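Local coordinates for protein Lys-gingipain W83 (Porphyromonas gingivalis, PDB 6I9A) that cleaves proteins after lysine as a secreted cysteine endopeptidase of family C25 and may act as a virulence factor in periodontal disease, at residues V18-G21 against A27-P30; K29-W34 against D134-Y139; K35-F40 against N433-I438; Y399-K404 against Y409-A414. One frame throughout, in Å; residues are numbered along the deposited sequence. Where two conformers were deposited one is given.

Contact 1: V18-G21 against A27-P30; sequences VVAG and ALKP
Val18, Ala20 and Leu28 form a small, wholly apolar contact, buried where helix 25-37 lies against strand 14-20 of the four-stranded parallel sheet in the catalytic part of the protein. One methyl group of the helix does all the touching: Leu28 CD2 lies 4.0 Å from Ala20 CB and 4.2 Å from Val18 CG1. Val18 and Ala20, two residues apart on the strand, put their side chains on the same side of the sheet, and the leucine methyl reaches both. Val18 and Leu28 meet tip to tip. The leucine reaches the strand because its CG stands opposite the backbone N, chi1 -162°, and CD2 then carries on toward the sheet. Strand 14-20, helix 25-37 and strand 40-46 make a beta-alpha-beta unit, and the contact is between the crossover helix and the first strand of that unit. The two backbones remain well apart, with the CA atoms of Ala20 and Leu28 separated by 8.8 Å, and the leucine side chain bridges the distance. Val83 and Tyr46, on the strands flanking 14-20, also touch Leu28, while Leu129 of helix 126-141 packs on it from the neighbouring helix.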
loop_
_atom_site.group_PDB
_atom_site.type_symbol
_atom_site.label_atom_id
_atom_site.label_comp_id
_atom_site.label_asym_id
_atom_site.label_seq_id
_atom_site.Cartn_x
_atom_site.Cartn_y
_atom_site.Cartn_z
ATOM N N VAL A 18 14.114 -5.337 -2.979
ATOM C CA VAL A 18 13.450 -5.368 -4.259
ATOM C C VAL A 18 13.913 -6.571 -5.031
ATOM O O VAL A 18 15.132 -6.768 -5.201
ATOM C CB VAL A 18 13.724 -4.072 -5.072
ATOM C CG1 VAL A 18 13.013 -4.106 -6.430
ATOM C CG2 VAL A 18 13.362 -2.821 -4.267
ATOM N N VAL A 19 12.995 -7.415 -5.491
ATOM C CA VAL A 19 13.332 -8.536 -6.400
ATOM C C VAL A 19 12.543 -8.346 -7.672
ATOM O O VAL A 19 11.311 -8.266 -7.622
ATOM C CB VAL A 19 13.009 -9.892 -5.736
ATOM C CG1 VAL A 19 13.283 -11.031 -6.723
ATOM C CG2 VAL A 19 13.794 -10.066 -4.417
ATOM N N ALA A 20 13.256 -8.142 -8.781
ATOM C CA ALA A 20 12.650 -7.744 -10.016
ATOM C C ALA A 20 13.042 -8.633 -11.168
ATOM O O ALA A 20 14.205 -9.062 -11.290
ATOM C CB ALA A 20 13.051 -6.313 -10.335
ATOM N N GLY A 21 12.142 -8.764 -12.131
ATOM C CA GLY A 21 12.515 -9.419 -13.365
ATOM C C GLY A 21 13.590 -8.581 -14.027
ATOM O O GLY A 21 13.539 -7.334 -14.059
ATOM N N ALA A 27 13.307 0.639 -16.672
ATOM C CA ALA A 27 12.036 1.249 -16.291
ATOM C C ALA A 27 11.935 1.479 -14.777
ATOM O O ALA A 27 11.270 2.419 -14.337
ATOM C CB ALA A 27 10.866 0.384 -16.776
ATOM N N LEU A 28 12.565 0.619 -13.993
ATOM C CA LEU A 28 12.448 0.731 -12.543
ATOM C C LEU A 28 13.274 1.891 -11.988
ATOM O O LEU A 28 12.983 2.383 -10.889
ATOM C CB LEU A 28 12.941 -0.598 -11.938
ATOM C CG LEU A 28 12.583 -0.961 -10.515
ATOM C CD1 LEU A 28 11.103 -0.858 -10.244
ATOM C CD2 LEU A 28 13.135 -2.345 -10.190
ATOM N N LYS A 29 14.331 2.318 -12.703
ATOM C CA LYS A 29 15.246 3.320 -12.138
ATOM C C LYS A 29 14.562 4.586 -11.553
ATOM O O LYS A 29 14.942 4.959 -10.446
ATOM C CB LYS A 29 16.319 3.723 -13.168
ATOM C CG LYS A 29 17.452 4.473 -12.463
ATOM C CD LYS A 29 18.805 4.420 -13.148
ATOM C CE LYS A 29 19.715 5.517 -12.607
ATOM N NZ LYS A 29 19.874 5.503 -11.116
ATOM N N PRO A 30 13.605 5.268 -12.213
ATOM C CA PRO A 30 13.058 6.495 -11.606
ATOM C C PRO A 30 12.335 6.221 -10.293
ATOM O O PRO A 30 12.314 7.064 -9.385
ATOM C CB PRO A 30 12.086 7.044 -12.664
ATOM C CG PRO A 30 12.490 6.390 -13.945
ATOM C CD PRO A 30 13.093 5.066 -13.592
#

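Contact 2: K29-W34 against D134-Y139; sequences KPWLTW and DKVLMY
Leu137, in one of its two modelled conformers, meets Trp34 through one methyl group: Leu137 CD2 lies 3.5 Å from Trp34 CB and 3.6 Å from Trp34 CD1, at the root of the indole. The leucine and the tryptophan lie alongside each other, pointing opposite ways. On the other branch of this conformer, Leu137 CD1 comes within 4.4 Å of Pro30 CB, one turn earlier on helix 25-37. Next to it, Val136 CG1 sits at the edge of the Trp31 indole, near the ring plane and 4.1 Å from Trp31 NE1. Val136 turns CG1 away from its own backbone N, chi1 170°, which brings this methyl to the ring edge. Both indole nitrogens are satisfied by acids beyond these segments: Trp31 NE1 bonds to Asp362 and Trp34 NE1 to Glu140, which would favour these ring orientations. Phe119 and Met121 of strand 117-121 touch Trp31, and Ile133 packs on it from helix 126-141. The axes of the two short helical segments approach to 10.3 Å at a crossing angle of 27°. Two helices of the C25 catalytic part are thus packed side by side at a moderate inclination, as in alpha/beta folds.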
loop_
_atom_site.group_PDB
_atom_site.type_symbol
_atom_site.label_atom_id
_atom_site.label_comp_id
_atom_site.label_asym_id
_atom_site.label_seq_id
_atom_site.Cartn_x
_atom_site.Cartn_y
_atom_site.Cartn_z
ATOM N N LYS A 29 14.331 2.318 -12.703
ATOM C CA LYS A 29 15.246 3.320 -12.138
ATOM C C LYS A 29 14.562 4.586 -11.553
ATOM O O LYS A 29 14.942 4.959 -10.446
ATOM C CB LYS A 29 16.319 3.723 -13.168
ATOM C CG LYS A 29 17.452 4.473 -12.463
ATOM C CD LYS A 29 18.805 4.420 -13.148
ATOM C CE LYS A 29 19.715 5.517 -12.607
ATOM N NZ LYS A 29 19.874 5.503 -11.116
ATOM N N PRO A 30 13.605 5.268 -12.213
ATOM C CA PRO A 30 13.058 6.495 -11.606
ATOM C C PRO A 30 12.335 6.221 -10.293
ATOM O O PRO A 30 12.314 7.064 -9.385
ATOM C CB PRO A 30 12.086 7.044 -12.664
ATOM C CG PRO A 30 12.490 6.390 -13.945
ATOM C CD PRO A 30 13.093 5.066 -13.592
ATOM N N TRP A 31 11.749 5.007 -10.165
ATOM C CA TRP A 31 11.059 4.650 -8.917
ATOM C C TRP A 31 12.108 4.410 -7.830
ATOM O O TRP A 31 11.954 4.924 -6.700
ATOM C CB TRP A 31 10.216 3.401 -9.178
ATOM C CG TRP A 31 9.339 2.949 -8.045
ATOM C CD1 TRP A 31 8.096 3.434 -7.710
ATOM C CD2 TRP A 31 9.579 1.832 -7.170
ATOM N NE1 TRP A 31 7.554 2.675 -6.685
ATOM C CE2 TRP A 31 8.440 1.681 -6.354
ATOM C CE3 TRP A 31 10.639 0.926 -7.018
ATOM C CZ2 TRP A 31 8.335 0.675 -5.393
ATOM C CZ3 TRP A 31 10.540 -0.085 -6.075
ATOM C CH2 TRP A 31 9.401 -0.198 -5.260
ATOM N N LEU A 32 13.181 3.675 -8.135
ATOM C CA LEU A 32 14.246 3.473 -7.141
ATOM C C LEU A 32 14.905 4.790 -6.736
ATOM O O LEU A 32 15.210 5.010 -5.560
ATOM C CB LEU A 32 15.317 2.517 -7.720
ATOM C CG LEU A 32 14.809 1.110 -8.049
ATOM C CD1 LEU A 32 15.867 0.362 -8.820
ATOM C CD2 LEU A 32 14.310 0.347 -6.801
ATOM N N THR A 33 15.097 5.691 -7.685
ATOM C CA THR A 33 15.707 6.999 -7.387
ATOM C C THR A 33 14.871 7.730 -6.344
ATOM O O THR A 33 15.375 8.235 -5.346
ATOM C CB THR A 33 15.873 7.820 -8.646
ATOM O OG1 THR A 33 16.802 7.142 -9.504
ATOM C CG2 THR A 33 16.329 9.248 -8.368
ATOM N N TRP A 34 13.549 7.817 -6.592
ATOM C CA TRP A 34 12.645 8.511 -5.656
ATOM C C TRP A 34 12.577 7.822 -4.297
ATOM O O TRP A 34 12.609 8.486 -3.270
ATOM C CB TRP A 34 11.271 8.664 -6.284
ATOM C CG TRP A 34 10.190 9.074 -5.336
ATOM C CD1 TRP A 34 9.079 8.331 -5.041
ATOM C CD2 TRP A 34 10.120 10.242 -4.504
ATOM N NE1 TRP A 34 8.281 8.995 -4.156
ATOM C CE2 TRP A 34 8.899 10.168 -3.792
ATOM C CE3 TRP A 34 10.951 11.374 -4.316
ATOM C CZ2 TRP A 34 8.506 11.155 -2.890
ATOM C CZ3 TRP A 34 10.558 12.334 -3.405
ATOM C CH2 TRP A 34 9.348 12.238 -2.719
ATOM N N ASP A 134 4.778 6.167 -12.926
ATOM C CA ASP A 134 4.444 7.595 -13.123
ATOM C C ASP A 134 3.293 8.030 -12.223
ATOM O O ASP A 134 3.235 9.168 -11.724
ATOM C CB ASP A 134 4.096 7.833 -14.576
ATOM C CG ASP A 134 5.300 7.763 -15.499
ATOM O OD1 ASP A 134 6.462 7.867 -15.011
ATOM O OD2 ASP A 134 5.093 7.638 -16.722
ATOM N N LYS A 135 2.326 7.127 -11.988
ATOM C CA LYS A 135 1.208 7.465 -11.087
ATOM C C LYS A 135 1.679 7.578 -9.655
ATOM O O LYS A 135 1.297 8.472 -8.907
ATOM C CB LYS A 135 0.092 6.426 -11.214
ATOM C CG LYS A 135 -0.587 6.517 -12.616
ATOM C CD LYS A 135 -1.767 5.541 -12.767
ATOM C CE LYS A 135 -1.294 4.144 -13.013
ATOM N NZ LYS A 135 -2.459 3.206 -13.206
ATOM N N VAL A 136 2.530 6.621 -9.228
ATOM C CA VAL A 136 3.096 6.671 -7.863
ATOM C C VAL A 136 3.871 7.958 -7.636
ATOM O O VAL A 136 3.703 8.605 -6.620
ATOM C CB VAL A 136 3.998 5.448 -7.615
ATOM C CG1 VAL A 136 4.765 5.607 -6.316
ATOM C CG2 VAL A 136 3.160 4.176 -7.635
ATOM N N LEU A 137 4.716 8.347 -8.604
ATOM C CA LEU A 137 5.559 9.538 -8.458
ATOM C C LEU A 137 4.692 10.791 -8.348
ATOM O O LEU A 137 4.952 11.657 -7.507
ATOM C CB LEU A 137 6.516 9.666 -9.666
ATOM C CG LEU A 137 7.636 8.624 -9.741
ATOM C CD1 LEU A 137 8.434 8.761 -11.023
ATOM C CD2 LEU A 137 8.581 8.798 -8.552
ATOM N N MET A 138 3.664 10.903 -9.203
ATOM C CA MET A 138 2.819 12.094 -9.122
ATOM C C MET A 138 2.106 12.156 -7.784
ATOM O O MET A 138 2.005 13.205 -7.140
ATOM C CB MET A 138 1.796 12.098 -10.256
ATOM C CG MET A 138 0.808 13.234 -10.074
ATOM S SD MET A 138 -0.124 13.696 -11.541
ATOM C CE MET A 138 1.196 14.582 -12.448
ATOM N N TYR A 139 1.625 10.985 -7.309
ATOM C CA TYR A 139 0.890 10.981 -6.058
ATOM C C TYR A 139 1.785 11.308 -4.866
ATOM O O TYR A 139 1.470 12.180 -4.036
ATOM C CB TYR A 139 0.233 9.591 -5.866
ATOM C CG TYR A 139 -0.677 9.541 -4.655
ATOM C CD1 TYR A 139 -2.021 9.929 -4.751
ATOM C CD2 TYR A 139 -0.201 9.116 -3.413
ATOM C CE1 TYR A 139 -2.848 9.901 -3.656
ATOM C CE2 TYR A 139 -1.033 9.080 -2.303
ATOM C CZ TYR A 139 -2.360 9.437 -2.439
ATOM O OH TYR A 139 -3.184 9.374 -1.347
#

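Contact 3: K35-F40 against N433-I438; sequences KAQKGF and NYDVVI
The end of helix 25-37, closed by a Schellman motif, rests on strand 432-439 of the C-terminal Ig-like domain, Gln37 meeting Asp435 and Val437, and Lys38 meeting Val437. Gly39, with its positive phi of 105°, is the C-prime residue: Phe40 N bonds to Lys35 O and Gly39 N to Ala36 O. The main contact is made by the isopropyl group of Val437, which points at this turn. Val437 CB lies 3.3 Å from Gln37 O and Val437 CG2 3.5 Å from the same oxygen, while Val437 CG1 reaches Lys38 CA at 3.9 Å. The lysine chain itself, bent at its far end, leads away from the strand. Here the catalytic part and the Ig-like domain, whose strand 432-439 belongs to an antiparallel sheet, join directly, the last turn of a helix lying on a sheet face. Beside the valine, Gln37, with CG next to its backbone N (chi1 -72°) and the chain extended beyond, carries its amide toward Asp435, amide and carboxylate planes 65° apart. Gln37 NE2 and Asp435 OD1 are 4.0 Å from each other, and a water links them, accepting from Gln37 NE2 at 3.2 Å and donating to Asp435 OD1 at 2.7 Å. The other carboxylate oxygen, Asp435 OD2, bonds to Gln449 on the adjoining strand 446-452, so each carboxylate oxygen has a partner.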
loop_
_atom_site.group_PDB
_atom_site.type_symbol
_atom_site.label_atom_id
_atom_site.label_comp_id
_atom_site.label_asym_id
_atom_site.label_seq_id
_atom_site.Cartn_x
_atom_site.Cartn_y
_atom_site.Cartn_z
ATOM N N LYS A 35 12.496 6.468 -4.267
ATOM C CA LYS A 35 12.446 5.791 -2.975
ATOM C C LYS A 35 13.715 6.065 -2.166
ATOM O O LYS A 35 13.646 6.301 -0.973
ATOM C CB LYS A 35 12.236 4.285 -3.151
ATOM C CG LYS A 35 10.869 3.917 -3.764
ATOM C CD LYS A 35 9.633 4.532 -3.043
ATOM C CE LYS A 35 8.388 3.944 -3.647
ATOM N NZ LYS A 35 7.146 4.412 -2.998
ATOM N N ALA A 36 14.903 6.103 -2.836
ATOM C CA ALA A 36 16.150 6.440 -2.091
ATOM C C ALA A 36 16.067 7.886 -1.611
ATOM O O ALA A 36 16.390 8.191 -0.453
ATOM C CB ALA A 36 17.364 6.267 -2.991
ATOM N N GLN A 37 15.594 8.800 -2.478
ATOM C CA GLN A 37 15.512 10.207 -2.099
ATOM C C GLN A 37 14.618 10.444 -0.888
ATOM O O GLN A 37 14.897 11.329 -0.060
ATOM C CB GLN A 37 15.013 11.045 -3.290
ATOM C CG GLN A 37 16.078 11.174 -4.357
ATOM C CD GLN A 37 15.546 11.760 -5.639
ATOM O OE1 GLN A 37 14.353 11.704 -5.933
ATOM N NE2 GLN A 37 16.453 12.342 -6.441
ATOM N N LYS A 38 13.524 9.675 -0.772
ATOM C CA LYS A 38 12.631 9.876 0.357
ATOM C C LYS A 38 13.065 9.061 1.594
ATOM O O LYS A 38 12.377 9.084 2.611
ATOM C CB LYS A 38 11.171 9.585 -0.017
ATOM C CG LYS A 38 10.870 8.081 -0.194
ATOM C CD LYS A 38 9.587 7.813 -1.008
ATOM C CE LYS A 38 8.331 8.461 -0.438
ATOM N NZ LYS A 38 7.921 7.891 0.892
ATOM N N GLY A 39 14.220 8.414 1.532
ATOM C CA GLY A 39 14.789 7.794 2.720
ATOM C C GLY A 39 14.697 6.297 2.838
ATOM O O GLY A 39 14.871 5.734 3.932
ATOM N N PHE A 40 14.452 5.586 1.697
ATOM C CA PHE A 40 14.442 4.117 1.752
ATOM C C PHE A 40 15.833 3.613 1.441
ATOM O O PHE A 40 16.402 3.941 0.383
ATOM C CB PHE A 40 13.476 3.524 0.743
ATOM C CG PHE A 40 11.992 3.657 0.996
ATOM C CD1 PHE A 40 11.469 4.708 1.740
ATOM C CD2 PHE A 40 11.103 2.742 0.445
ATOM C CE1 PHE A 40 10.072 4.807 1.967
ATOM C CE2 PHE A 40 9.705 2.907 0.602
ATOM C CZ PHE A 40 9.223 3.886 1.406
ATOM N N ASN A 433 25.240 19.464 -5.068
ATOM C CA ASN A 433 23.901 19.874 -4.664
ATOM C C ASN A 433 23.218 18.655 -4.048
ATOM O O ASN A 433 22.909 17.713 -4.783
ATOM C CB ASN A 433 23.112 20.442 -5.863
ATOM C CG ASN A 433 22.204 21.591 -5.485
ATOM O OD1 ASN A 433 22.087 21.975 -4.315
ATOM N ND2 ASN A 433 21.552 22.183 -6.469
ATOM N N TYR A 434 23.021 18.661 -2.715
ATOM C CA TYR A 434 22.413 17.503 -2.055
ATOM C C TYR A 434 20.919 17.650 -1.903
ATOM O O TYR A 434 20.456 18.723 -1.543
ATOM C CB TYR A 434 23.087 17.301 -0.683
ATOM C CG TYR A 434 24.505 16.783 -0.859
ATOM C CD1 TYR A 434 25.545 17.639 -1.228
ATOM C CD2 TYR A 434 24.794 15.432 -0.719
ATOM C CE1 TYR A 434 26.837 17.161 -1.441
ATOM C CE2 TYR A 434 26.086 14.944 -0.924
ATOM C CZ TYR A 434 27.087 15.809 -1.328
ATOM O OH TYR A 434 28.345 15.294 -1.557
ATOM N N ASP A 435 20.192 16.574 -2.175
ATOM C CA ASP A 435 18.740 16.599 -2.041
ATOM C C ASP A 435 18.359 16.361 -0.583
ATOM O O ASP A 435 18.939 15.500 0.067
ATOM C CB ASP A 435 18.131 15.504 -2.961
ATOM C CG ASP A 435 18.503 15.742 -4.418
ATOM O OD1 ASP A 435 19.232 14.893 -5.006
ATOM O OD2 ASP A 435 18.143 16.806 -4.950
ATOM N N VAL A 436 17.353 17.074 -0.137
ATOM C CA VAL A 436 16.796 16.927 1.197
ATOM C C VAL A 436 15.327 16.751 1.017
ATOM O O VAL A 436 14.663 17.617 0.460
ATOM C CB VAL A 436 17.095 18.122 2.125
ATOM C CG1 VAL A 436 16.519 17.884 3.520
ATOM C CG2 VAL A 436 18.599 18.390 2.198
ATOM N N VAL A 437 14.784 15.623 1.480
ATOM C CA VAL A 437 13.354 15.285 1.341
ATOM C C VAL A 437 12.805 15.072 2.713
ATOM O O VAL A 437 13.417 14.373 3.540
ATOM C CB VAL A 437 13.141 14.066 0.405
ATOM C CG1 VAL A 437 11.663 13.641 0.378
ATOM C CG2 VAL A 437 13.614 14.400 -1.009
ATOM N N ILE A 438 11.637 15.672 2.970
ATOM C CA ILE A 438 10.944 15.512 4.249
ATOM C C ILE A 438 9.541 15.030 3.986
ATOM O O ILE A 438 8.814 15.680 3.214
ATOM C CB ILE A 438 10.928 16.818 5.076
ATOM C CG1 ILE A 438 12.355 17.443 5.177
ATOM C CG2 ILE A 438 10.297 16.572 6.466
ATOM C CD1 ILE A 438 12.354 18.850 5.903
HETATM O O HOH W 1 19.253 12.205 -4.909
#

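Contact 4: Y399-K404 against Y409-A414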
loop_
_atom_site.group_PDB
_atom_site.type_symbol
_atom_site.label_atom_id
_atom_site.label_comp_id
_atom_site.label_asym_id
_atom_site.label_seq_id
_atom_site.Cartn_x
_atom_site.Cartn_y
_atom_site.Cartn_z
ATOM N N TYR A 399 9.993 12.407 8.543
ATOM C CA TYR A 399 11.164 11.611 8.151
ATOM C C TYR A 399 11.975 12.422 7.159
ATOM O O TYR A 399 11.466 12.844 6.111
ATOM C CB TYR A 399 10.662 10.301 7.571
ATOM C CG TYR A 399 11.720 9.273 7.245
ATOM C CD1 TYR A 399 12.651 8.849 8.211
ATOM C CD2 TYR A 399 11.713 8.606 6.022
ATOM C CE1 TYR A 399 13.541 7.804 7.943
ATOM C CE2 TYR A 399 12.603 7.576 5.745
ATOM C CZ TYR A 399 13.500 7.172 6.714
ATOM O OH TYR A 399 14.335 6.116 6.442
ATOM N N VAL A 400 13.258 12.629 7.526
ATOM C CA VAL A 400 14.165 13.460 6.739
ATOM C C VAL A 400 15.222 12.601 6.082
ATOM O O VAL A 400 15.840 11.775 6.761
ATOM C CB VAL A 400 14.803 14.525 7.659
ATOM C CG1 VAL A 400 15.706 15.460 6.852
ATOM C CG2 VAL A 400 13.744 15.331 8.432
ATOM N N ALA A 401 15.491 12.844 4.804
ATOM C CA ALA A 401 16.470 12.052 4.056
ATOM C C ALA A 401 17.362 12.977 3.293
ATOM O O ALA A 401 16.893 13.875 2.586
ATOM C CB ALA A 401 15.773 11.096 3.078
ATOM N N ILE A 402 18.682 12.717 3.343
ATOM C CA ILE A 402 19.681 13.440 2.573
ATOM C C ILE A 402 20.253 12.481 1.537
ATOM O O ILE A 402 20.681 11.389 1.894
ATOM C CB ILE A 402 20.777 14.026 3.471
ATOM C CG1 ILE A 402 20.177 15.041 4.475
ATOM C CG2 ILE A 402 21.887 14.686 2.605
ATOM C CD1 ILE A 402 21.207 15.563 5.490
ATOM N N SER A 403 20.279 12.902 0.267
ATOM C CA SER A 403 20.740 12.038 -0.818
ATOM C C SER A 403 21.412 12.881 -1.889
ATOM O O SER A 403 21.369 14.104 -1.864
ATOM C CB SER A 403 19.563 11.249 -1.414
ATOM O OG SER A 403 18.663 12.100 -2.103
ATOM N N LYS A 404 22.039 12.193 -2.858
ATOM C CA LYS A 404 22.560 12.840 -4.053
ATOM C C LYS A 404 22.657 11.810 -5.163
ATOM O O LYS A 404 23.051 10.676 -4.905
ATOM C CB LYS A 404 23.924 13.503 -3.802
ATOM C CG LYS A 404 24.325 14.481 -4.934
ATOM C CD LYS A 404 25.605 15.266 -4.615
ATOM C CE LYS A 404 26.832 14.383 -4.489
ATOM N NZ LYS A 404 27.229 13.810 -5.799
ATOM N N TYR A 409 22.204 9.056 1.623
ATOM C CA TYR A 409 23.368 9.249 2.508
ATOM C C TYR A 409 22.970 9.207 3.970
ATOM O O TYR A 409 23.787 8.837 4.817
ATOM C CB TYR A 409 24.032 10.628 2.224
ATOM C CG TYR A 409 24.886 10.709 0.971
ATOM C CD1 TYR A 409 24.346 10.468 -0.297
ATOM C CD2 TYR A 409 26.210 11.149 1.043
ATOM C CE1 TYR A 409 25.109 10.624 -1.451
ATOM C CE2 TYR A 409 26.958 11.351 -0.105
ATOM C CZ TYR A 409 26.416 11.063 -1.342
ATOM O OH TYR A 409 27.175 11.202 -2.479
ATOM N N GLY A 410 21.746 9.611 4.338
ATOM C CA GLY A 410 21.392 9.612 5.742
ATOM C C GLY A 410 19.923 9.872 5.946
ATOM O O GLY A 410 19.267 10.466 5.088
ATOM N N THR A 411 19.421 9.443 7.094
ATOM C CA THR A 411 18.013 9.643 7.465
ATOM C C THR A 411 17.876 9.960 8.935
ATOM O O THR A 411 18.728 9.563 9.756
ATOM C CB THR A 411 17.155 8.395 7.155
ATOM O OG1 THR A 411 17.496 7.318 8.031
ATOM C CG2 THR A 411 17.259 7.925 5.718
ATOM N N GLY A 412 16.748 10.577 9.309
ATOM C CA GLY A 412 16.400 10.740 10.699
ATOM C C GLY A 412 14.942 11.075 10.825
ATOM O O GLY A 412 14.351 11.667 9.926
ATOM N N VAL A 413 14.374 10.778 11.982
ATOM C CA VAL A 413 12.974 11.110 12.299
ATOM C C VAL A 413 12.937 12.284 13.263
ATOM O O VAL A 413 13.611 12.248 14.295
ATOM C CB VAL A 413 12.261 9.891 12.909
ATOM C CG1 VAL A 413 10.833 10.267 13.290
ATOM C CG2 VAL A 413 12.247 8.726 11.919
ATOM N N ALA A 414 12.165 13.310 12.959
ATOM C CA ALA A 414 12.023 14.430 13.909
ATOM C C ALA A 414 11.379 13.941 15.210
ATOM O O ALA A 414 10.316 13.306 15.201
ATOM C CB ALA A 414 11.188 15.532 13.299
HETATM O O HOH W 2 26.053 10.541 -4.810
#
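Ile402 O is gripped by two successive amides of the opposite strand, Tyr409 N at 2.8 Å and Gly410 N at 3.2 Å, both in the plane of the carbonyl. The bond from Tyr409 is the straighter, with 157° at its hydrogen against 145° for Gly410. Tyr409 and Gly410 thus both face Ile402, which makes a classic beta bulge at the turn end of the hairpin formed by strands 399-404 and 407-413. From the Ile402-Gly410 pair onward the antiparallel ladder is regular, with Val400 and Gly412 the next hydrogen-bonded pair, Val400 N reaching Gly412 O at 2.8 Å. Between these pairs Ala401 and Thr411 form a non-hydrogen-bonded pair, where Thr411 CA lies 3.1 Å from Val400 O in a CA-H...O contact. This hairpin lies inside the antiparallel sheet of the C-terminal Ig-like domain. On the face of Tyr399, Ala401, Thr411 and Val413, the tyrosine and threonine side chains run at a slant to each other, with Tyr399 OH 3.5 Å from Thr411 CG2. With CG opposite the backbone N, chi1 -174°, the tyrosine turns its ring toward the neighbouring strand, where Tyr399 CD1 meets Val413 CG2 at 3.7 Å. Tyr399 OH bonds to Gly39 and Val14 of the catalytic part. At the other end, a water in the ring plane of Tyr409 bonds to its hydroxyl and donates to Lys404 O at 3.0 Å.

Overall arrangement
Helix 25-37 runs through contacts 1, 2 and 3, meeting in turn the strand before it in the beta-alpha-beta unit, a neighbouring helix and the Ig-like domain. Contacts 1 and 2 share Lys29 and Pro30 and touch where Val18 CG2 lies 4.2 Å from Leu32 CD2. Trp34 CH2 comes within 4.1 Å of Val437 CG1, joining contacts 2 and 3. Contacts 3 and 4, with centres about 6 Å apart, use neighbouring strands of one sheet, and Asp435 N lies 2.8 Å from Ser403 O, a probable hydrogen bond. Contacts 2, 3 and 4 lie away from the active-site residues Cys249 and His216 and the inhibitor pocket; in contact 1, the side chain of Ala20 is about 11 Å from that of calcium ligand Asp85.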